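DUF2442 domain-containing protein (Nitrosomonas europaea, PDB 2AUW) is of unknown function but probably binds DNA. Local coordinates at residues H59-E62 / W63-S66; N78-A81 / W82-Q86; N102-S105 / L106-A110. All blocks are in the same frame, centred on the assembly; numbering follows the deposited sequence.

Contact 1: residues H59-E62 / W63-S66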
loop_
_atom_site.group_PDB
_atom_site.type_symbol
_atom_site.label_atom_id
_atom_site.label_comp_id
_atom_site.label_asym_id
_atom_site.label_seq_id
_atom_site.Cartn_x
_atom_site.Cartn_y
_atom_site.Cartn_z
ATOM N N HIS B 59 28.471 8.186 -8.076
ATOM C CA HIS B 59 27.303 8.405 -8.941
ATOM C C HIS B 59 26.175 7.481 -8.482
ATOM O O HIS B 59 26.365 6.672 -7.573
ATOM C CB HIS B 59 27.684 8.045 -10.379
ATOM C CG HIS B 59 28.312 6.689 -10.500
ATOM N ND1 HIS B 59 29.662 6.475 -10.299
ATOM C CD2 HIS B 59 27.773 5.476 -10.747
ATOM C CE1 HIS B 59 29.927 5.189 -10.449
ATOM N NE2 HIS B 59 28.798 4.564 -10.735
ATOM N N ILE B 60 25.005 7.595 -9.106
ATOM C CA ILE B 60 23.900 6.669 -8.791
ATOM C C ILE B 60 24.047 5.421 -9.664
ATOM O O ILE B 60 24.118 5.569 -10.882
ATOM C CB ILE B 60 22.523 7.324 -9.030
ATOM C CG1 ILE B 60 22.348 8.582 -8.175
ATOM C CG2 ILE B 60 21.378 6.301 -8.822
ATOM C CD1 ILE B 60 21.077 9.357 -8.462
ATOM N N ALA B 61 24.109 4.213 -9.062
ATOM C CA ALA B 61 24.264 2.938 -9.822
ATOM C C ALA B 61 23.167 2.727 -10.877
ATOM O O ALA B 61 21.981 2.933 -10.587
ATOM C CB ALA B 61 24.309 1.711 -8.887
ATOM N N GLU B 62 23.574 2.324 -12.089
ATOM C CA GLU B 62 22.627 2.101 -13.199
ATOM C C GLU B 62 21.573 1.096 -12.753
ATOM O O GLU B 62 21.919 -0.002 -12.310
ATOM C CB GLU B 62 23.310 1.570 -14.476
ATOM C CG GLU B 62 22.309 1.367 -15.629
ATOM C CD GLU B 62 22.828 0.555 -16.809
ATOM O OE1 GLU B 62 22.121 0.505 -17.837
ATOM O OE2 GLU B 62 23.921 -0.045 -16.734
ATOM N N TRP B 63 20.307 1.488 -12.884
ATOM C CA TRP B 63 19.159 0.662 -12.499
ATOM C C TRP B 63 19.084 0.375 -10.999
ATOM O O TRP B 63 18.061 0.652 -10.390
ATOM C CB TRP B 63 19.077 -0.675 -13.281
ATOM C CG TRP B 63 17.988 -1.598 -12.707
ATOM C CD1 TRP B 63 16.623 -1.480 -12.877
ATOM C CD2 TRP B 63 18.183 -2.714 -11.824
ATOM N NE1 TRP B 63 15.969 -2.478 -12.180
ATOM C CE2 TRP B 63 16.899 -3.253 -11.532
ATOM C CE3 TRP B 63 19.317 -3.332 -11.273
ATOM C CZ2 TRP B 63 16.722 -4.371 -10.690
ATOM C CZ3 TRP B 63 19.137 -4.455 -10.429
ATOM C CH2 TRP B 63 17.849 -4.959 -10.158
ATOM N N GLU B 64 20.151 -0.187 -10.422
ATOM C CA GLU B 64 20.109 -0.710 -9.046
ATOM C C GLU B 64 19.916 0.407 -8.005
ATOM O O GLU B 64 19.243 0.209 -6.998
ATOM C CB GLU B 64 21.318 -1.641 -8.778
ATOM C CG GLU B 64 21.201 -2.507 -7.531
ATOM C CD GLU B 64 21.745 -1.793 -6.310
ATOM O OE1 GLU B 64 22.268 -0.662 -6.478
ATOM O OE2 GLU B 64 21.660 -2.357 -5.199
ATOM N N GLY B 65 20.465 1.594 -8.274
ATOM C CA GLY B 65 20.026 2.834 -7.600
ATOM C C GLY B 65 20.814 3.234 -6.353
ATOM O O GLY B 65 20.537 4.275 -5.744
ATOM N N SER B 66 21.780 2.412 -5.974
ATOM C CA SER B 66 22.599 2.714 -4.818
ATOM C C SER B 66 23.579 3.853 -5.108
ATOM O O SER B 66 23.661 4.380 -6.234
ATOM C CB SER B 66 23.315 1.454 -4.296
ATOM O OG SER B 66 24.435 1.111 -5.084
#

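Contact 2: residues N78-A81 / W82-Q86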
loop_
_atom_site.group_PDB
_atom_site.type_symbol
_atom_site.label_atom_id
_atom_site.label_comp_id
_atom_site.label_asym_id
_atom_site.label_seq_id
_atom_site.Cartn_x
_atom_site.Cartn_y
_atom_site.Cartn_z
ATOM N N ASN B 78 20.126 3.079 3.382
ATOM C CA ASN B 78 21.132 3.248 4.448
ATOM C C ASN B 78 21.739 4.644 4.388
ATOM O O ASN B 78 21.913 5.288 5.404
ATOM C CB ASN B 78 22.241 2.191 4.326
ATOM C CG ASN B 78 21.681 0.786 4.235
ATOM O OD1 ASN B 78 20.828 0.391 5.023
ATOM N ND2 ASN B 78 22.105 0.057 3.223
ATOM N N VAL B 79 22.068 5.114 3.183
ATOM C CA VAL B 79 22.669 6.468 3.063
ATOM C C VAL B 79 21.738 7.537 3.608
ATOM O O VAL B 79 22.152 8.419 4.353
ATOM C CB VAL B 79 23.106 6.811 1.625
ATOM C CG1 VAL B 79 23.545 8.290 1.577
ATOM C CG2 VAL B 79 24.273 5.894 1.214
ATOM N N TYR B 80 20.447 7.421 3.261
ATOM C CA TYR B 80 19.437 8.331 3.817
ATOM C C TYR B 80 19.426 8.309 5.362
ATOM O O TYR B 80 19.481 9.365 6.026
ATOM C CB TYR B 80 18.068 7.960 3.213
ATOM C CG TYR B 80 16.979 8.938 3.475
ATOM C CD1 TYR B 80 16.768 10.034 2.605
ATOM C CD2 TYR B 80 16.127 8.775 4.555
ATOM C CE1 TYR B 80 15.741 10.932 2.827
ATOM C CE2 TYR B 80 15.103 9.687 4.800
ATOM C CZ TYR B 80 14.923 10.761 3.924
ATOM O OH TYR B 80 13.888 11.619 4.188
ATOM N N ALA B 81 19.353 7.102 5.936
ATOM C CA ALA B 81 19.405 6.931 7.401
ATOM C C ALA B 81 20.640 7.589 8.041
ATOM O O ALA B 81 20.515 8.265 9.083
ATOM C CB ALA B 81 19.366 5.456 7.767
ATOM N N TRP B 82 21.803 7.393 7.426
ATOM C CA TRP B 82 23.064 7.958 7.980
ATOM C C TRP B 82 23.019 9.468 7.929
ATOM O O TRP B 82 23.502 10.137 8.847
ATOM C CB TRP B 82 24.293 7.490 7.203
ATOM C CG TRP B 82 24.418 6.016 7.098
ATOM C CD1 TRP B 82 23.811 5.099 7.903
ATOM C CD2 TRP B 82 25.185 5.279 6.148
ATOM N NE1 TRP B 82 24.136 3.828 7.504
ATOM C CE2 TRP B 82 24.975 3.906 6.428
ATOM C CE3 TRP B 82 26.024 5.632 5.076
ATOM C CZ2 TRP B 82 25.570 2.891 5.675
ATOM C CZ3 TRP B 82 26.625 4.626 4.346
ATOM C CH2 TRP B 82 26.377 3.259 4.645
ATOM N N ALA B 83 22.413 10.003 6.862
ATOM C CA ALA B 83 22.333 11.447 6.706
ATOM C C ALA B 83 21.480 12.006 7.833
ATOM O O ALA B 83 21.836 13.026 8.471
ATOM C CB ALA B 83 21.737 11.813 5.323
ATOM N N LYS B 84 20.342 11.350 8.096
ATOM C CA LYS B 84 19.460 11.784 9.208
ATOM C C LYS B 84 20.169 11.696 10.575
ATOM O O LYS B 84 20.180 12.657 11.375
ATOM C CB LYS B 84 18.157 10.978 9.232
ATOM C CG LYS B 84 17.213 11.281 8.044
ATOM C CD LYS B 84 17.103 12.790 7.811
ATOM C CE LYS B 84 16.248 13.134 6.596
ATOM N NZ LYS B 84 14.867 13.226 7.070
ATOM N N GLU B 85 20.763 10.537 10.834
ATOM C CA GLU B 85 21.459 10.266 12.095
ATOM C C GLU B 85 22.603 11.266 12.343
ATOM O O GLU B 85 22.724 11.851 13.443
ATOM C CB GLU B 85 21.935 8.813 12.085
ATOM C CG GLU B 85 20.760 7.804 12.186
ATOM C CD GLU B 85 21.157 6.393 11.824
ATOM O OE1 GLU B 85 22.383 6.140 11.771
ATOM O OE2 GLU B 85 20.264 5.524 11.608
ATOM N N GLN B 86 23.373 11.547 11.309
ATOM C CA GLN B 86 24.458 12.528 11.418
ATOM C C GLN B 86 23.975 13.962 11.675
ATOM O O GLN B 86 24.746 14.788 12.166
ATOM C CB GLN B 86 25.368 12.482 10.192
ATOM C CG GLN B 86 26.207 11.233 10.102
ATOM C CD GLN B 86 27.033 11.205 8.845
ATOM O OE1 GLN B 86 27.304 12.250 8.242
ATOM N NE2 GLN B 86 27.427 10.008 8.422
#

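Contact 3: residues N102-S105 / L106-A110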
loop_
_atom_site.group_PDB
_atom_site.type_symbol
_atom_site.label_atom_id
_atom_site.label_comp_id
_atom_site.label_asym_id
_atom_site.label_seq_id
_atom_site.Cartn_x
_atom_site.Cartn_y
_atom_site.Cartn_z
ATOM N N ASN B 102 11.974 -5.711 19.161
ATOM C CA ASN B 102 10.833 -5.981 20.025
ATOM C C ASN B 102 9.771 -6.853 19.410
ATOM O O ASN B 102 8.688 -6.998 19.974
ATOM C CB ASN B 102 10.237 -4.683 20.566
ATOM C CG ASN B 102 11.174 -3.997 21.493
ATOM O OD1 ASN B 102 11.425 -4.477 22.590
ATOM N ND2 ASN B 102 11.737 -2.890 21.054
ATOM N N ASN B 103 10.090 -7.449 18.260
ATOM C CA ASN B 103 9.169 -8.293 17.483
ATOM C C ASN B 103 7.787 -7.699 17.204
ATOM O O ASN B 103 6.763 -8.404 17.213
ATOM C CB ASN B 103 9.046 -9.691 18.110
ATOM C CG ASN B 103 9.964 -10.675 17.468
ATOM O OD1 ASN B 103 11.014 -11.010 18.010
ATOM N ND2 ASN B 103 9.596 -11.126 16.281
ATOM N N LEU B 104 7.774 -6.397 16.944
ATOM C CA LEU B 104 6.535 -5.649 16.741
ATOM C C LEU B 104 6.108 -5.666 15.285
ATOM O O LEU B 104 6.955 -5.637 14.401
ATOM C CB LEU B 104 6.717 -4.186 17.191
ATOM C CG LEU B 104 7.109 -3.931 18.651
ATOM C CD1 LEU B 104 7.058 -2.450 18.968
ATOM C CD2 LEU B 104 6.225 -4.680 19.602
ATOM N N SER B 105 4.796 -5.726 15.051
ATOM C CA SER B 105 4.186 -5.507 13.741
ATOM C C SER B 105 3.620 -4.079 13.683
ATOM O O SER B 105 3.678 -3.357 14.684
ATOM C CB SER B 105 3.014 -6.481 13.543
ATOM O OG SER B 105 1.946 -6.194 14.437
ATOM N N LEU B 106 3.042 -3.692 12.546
ATOM C CA LEU B 106 2.308 -2.425 12.451
ATOM C C LEU B 106 1.273 -2.309 13.582
ATOM O O LEU B 106 1.172 -1.265 14.227
ATOM C CB LEU B 106 1.602 -2.285 11.103
ATOM C CG LEU B 106 2.460 -2.116 9.844
ATOM C CD1 LEU B 106 1.545 -1.805 8.664
ATOM C CD2 LEU B 106 3.558 -1.016 9.999
ATOM N N THR B 107 0.522 -3.393 13.813
ATOM C CA THR B 107 -0.489 -3.430 14.884
ATOM C C THR B 107 0.092 -3.218 16.271
ATOM O O THR B 107 -0.339 -2.312 16.968
ATOM C CB THR B 107 -1.333 -4.747 14.839
ATOM O OG1 THR B 107 -2.047 -4.786 13.601
ATOM C CG2 THR B 107 -2.340 -4.777 15.990
ATOM N N THR B 108 1.065 -4.043 16.662
ATOM C CA THR B 108 1.587 -4.019 18.025
ATOM C C THR B 108 2.451 -2.752 18.246
ATOM O O THR B 108 2.447 -2.185 19.352
ATOM C CB THR B 108 2.316 -5.333 18.417
ATOM O OG1 THR B 108 3.317 -5.651 17.453
ATOM C CG2 THR B 108 1.315 -6.519 18.491
ATOM N N ALA B 109 3.126 -2.271 17.197
ATOM C CA ALA B 109 3.854 -0.985 17.323
ATOM C C ALA B 109 2.881 0.178 17.508
ATOM O O ALA B 109 3.099 1.045 18.341
ATOM C CB ALA B 109 4.795 -0.725 16.125
ATOM N N ALA B 110 1.793 0.181 16.742
ATOM C CA ALA B 110 0.774 1.237 16.883
ATOM C C ALA B 110 0.173 1.228 18.290
ATOM O O ALA B 110 0.060 2.286 18.932
ATOM C CB ALA B 110 -0.326 1.088 15.812
HETATM O O HOH W 1 4.306 -8.021 18.166
#

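Contact 1: residues H59-E62 / W63-S66
Ala61 turns its methyl into a tight loop, where CB lies 3.9 Å from Glu64 OE1 and equally far from Ser66 OG. Glu64 can offer that oxygen because its chain folds back at chi2 (-89°) rather than running outward. The folded carboxylate is then met from above its plane by Ser66 N, 3.2 Å from Glu64 OE1, so the acid ties down the backbone on the returning limb. The CG2 branch of Ile60 comes 3.8 Å from Gly65 O. Trp63 behaves differently: CG stands anti to the backbone N, and the indole leads away from the turn.

Backbone bonds set these positions. At the base of the loop Ala61 N donates to Ser66 O over 2.9 Å, an almost straight bond (168° at the hydrogen), and the same carbonyl oxygen takes a CA-H...O contact from Ile60 CA at 3.4 Å. One step further in, Gly65 N reaches Ala61 O from above the carbonyl plane. Gly65 has backbone angles at which a beta carbon would press on the preceding carbonyl, a reason for glycine here. At the apex, Glu64 N bonds to Glu62 O at 2.6 Å, and the positive phi of Trp63 (65°) makes this a classic gamma turn.

The loop joins strand 59-60 to its antiparallel partner 67-68, with His59 linked to Glu68 through backbone and imidazole. Ile60 packs on Leu11 and Val14 of strand 11-16, Thr72 touches Ala61 and Glu64, and Trp63 reaches Glu53 of the second subunit.

Contact 2: residues N78-A81 / W82-Q86
Trp82 folds back over the preceding turn of its helix, so that Asn78 O lies beneath one face of the indole, 3.0 Å from the ring plane and displaced toward the rim. The same oxygen accepts Trp82 N at 2.9 Å (159° at the hydrogen), and it is therefore engaged by the backbone and hemmed in by the ring at once. CG of Trp82 points away from its own carbonyl carbon (chi1 -55°), which lays the indole along residues 78 and 79: Trp82 CZ2 comes to 3.7 Å of Asn78 CB, and Val79 N lies over the ring centre.

The buried side of the helix carries a second pairing. Lys84 bends at chi2 and chi4 and passes obliquely by the Tyr80 ring, with Lys84 CE 3.8 Å from Tyr80 CZ. Its ammonium makes only a weak bond to the hydroxyl, at 3.4 Å from Lys84 NZ to Tyr80 OH. The stronger polar partner of both is Glu30, which forms a salt bridge with the lysine and a hydrogen bond with the tyrosine; the buried lysine charge is thus probably balanced by Glu30.

By contrast, Trp82 and Glu85 are partly exposed, and the packing here is uneven. Val79 CG2 makes a loose touch on Trp82 CZ3 at 4.1 Å, whereas Glu85 CG rests 3.1 Å from Ala81 O and the OE2 of Glu85 is taken by Ser91.

Within the fold, helix 76-86 is wedged between two elements. Tyr80 and Lys84 lie on Leu32, and Trp82 on Val34, of strand 31-35, whereas Ala81 and Glu85 meet helix 92-101.

Contact 3: residues N102-S105 / L106-A110
Ser105 and Thr108 exchange hydrogen bonds between side chain and backbone. Ser105 OG accepts Thr108 N at 3.2 Å in a nearly linear bond (170° at the hydrogen), and Thr108 OG1 accepts Ser105 N at 2.8 Å. The threonine can reply because chi1 of 53° sets OG1 between its own N and carbonyl carbon, facing back along the chain. Backbone bonding begins at once, with Ala109 N donating to Ser105 O over 2.8 Å.

Water adds a further polar link. One molecule donates to Asn103 O at 2.7 Å and is also bonded to Thr108 OG1 at 2.7 Å, so the threonine hydroxyl is gripped by an amide and a solvent molecule together. With an alanine here, Ser105 N would probably lose its acceptor and the water one of its two supports, leaving the segment before the helix less firmly fixed.

Apolar contact is supplied by Leu104. Its CD1 branch meets Ala109 CB at 4.0 Å, while CD2 lies 3.7 Å from Thr108 OG1, the leucine straddling the first helical turn. Trp98 of helix 92-101 touches both Leu104 and Ala109. Leu106 points away from segment 102-105 and packs on Val120 and on Pro44 of the second subunit.

Reciprocal bonds between N-cap and N3 define a capping box, and the Leu104-Ala109 pair flanking it is a hydrophobic staple. Asn103, with positive phi, ends helix 92-101 as the C-prime residue of a Schellman motif. Helices 106-113 and 117-124, with the short turn joining them, are consistent with a helix-turn-helix unit.

Overall arrangement
The three contacts follow one another along the chain without touching, each a local solution to a different problem: contact 1 turns the chain back between two strands, contact 2 packs successive turns of one helix, and contact 3 starts another. Contacts 1 and 2 both belong to the DUF2442 region, with centres 18 Å apart and nearest atoms about 7 Å apart. Contact 3 lies in the helical part, its centre 23 Å from that of contact 2 and 32 Å from that of contact 1. Contacts 1 and 3 each touch the second subunit, whereas contact 2 does not. With the function unknown, no active site can be assigned; a formic acid molecule, probably from the crystallisation liquor, sits about 5 Å from the Asn78 side chain.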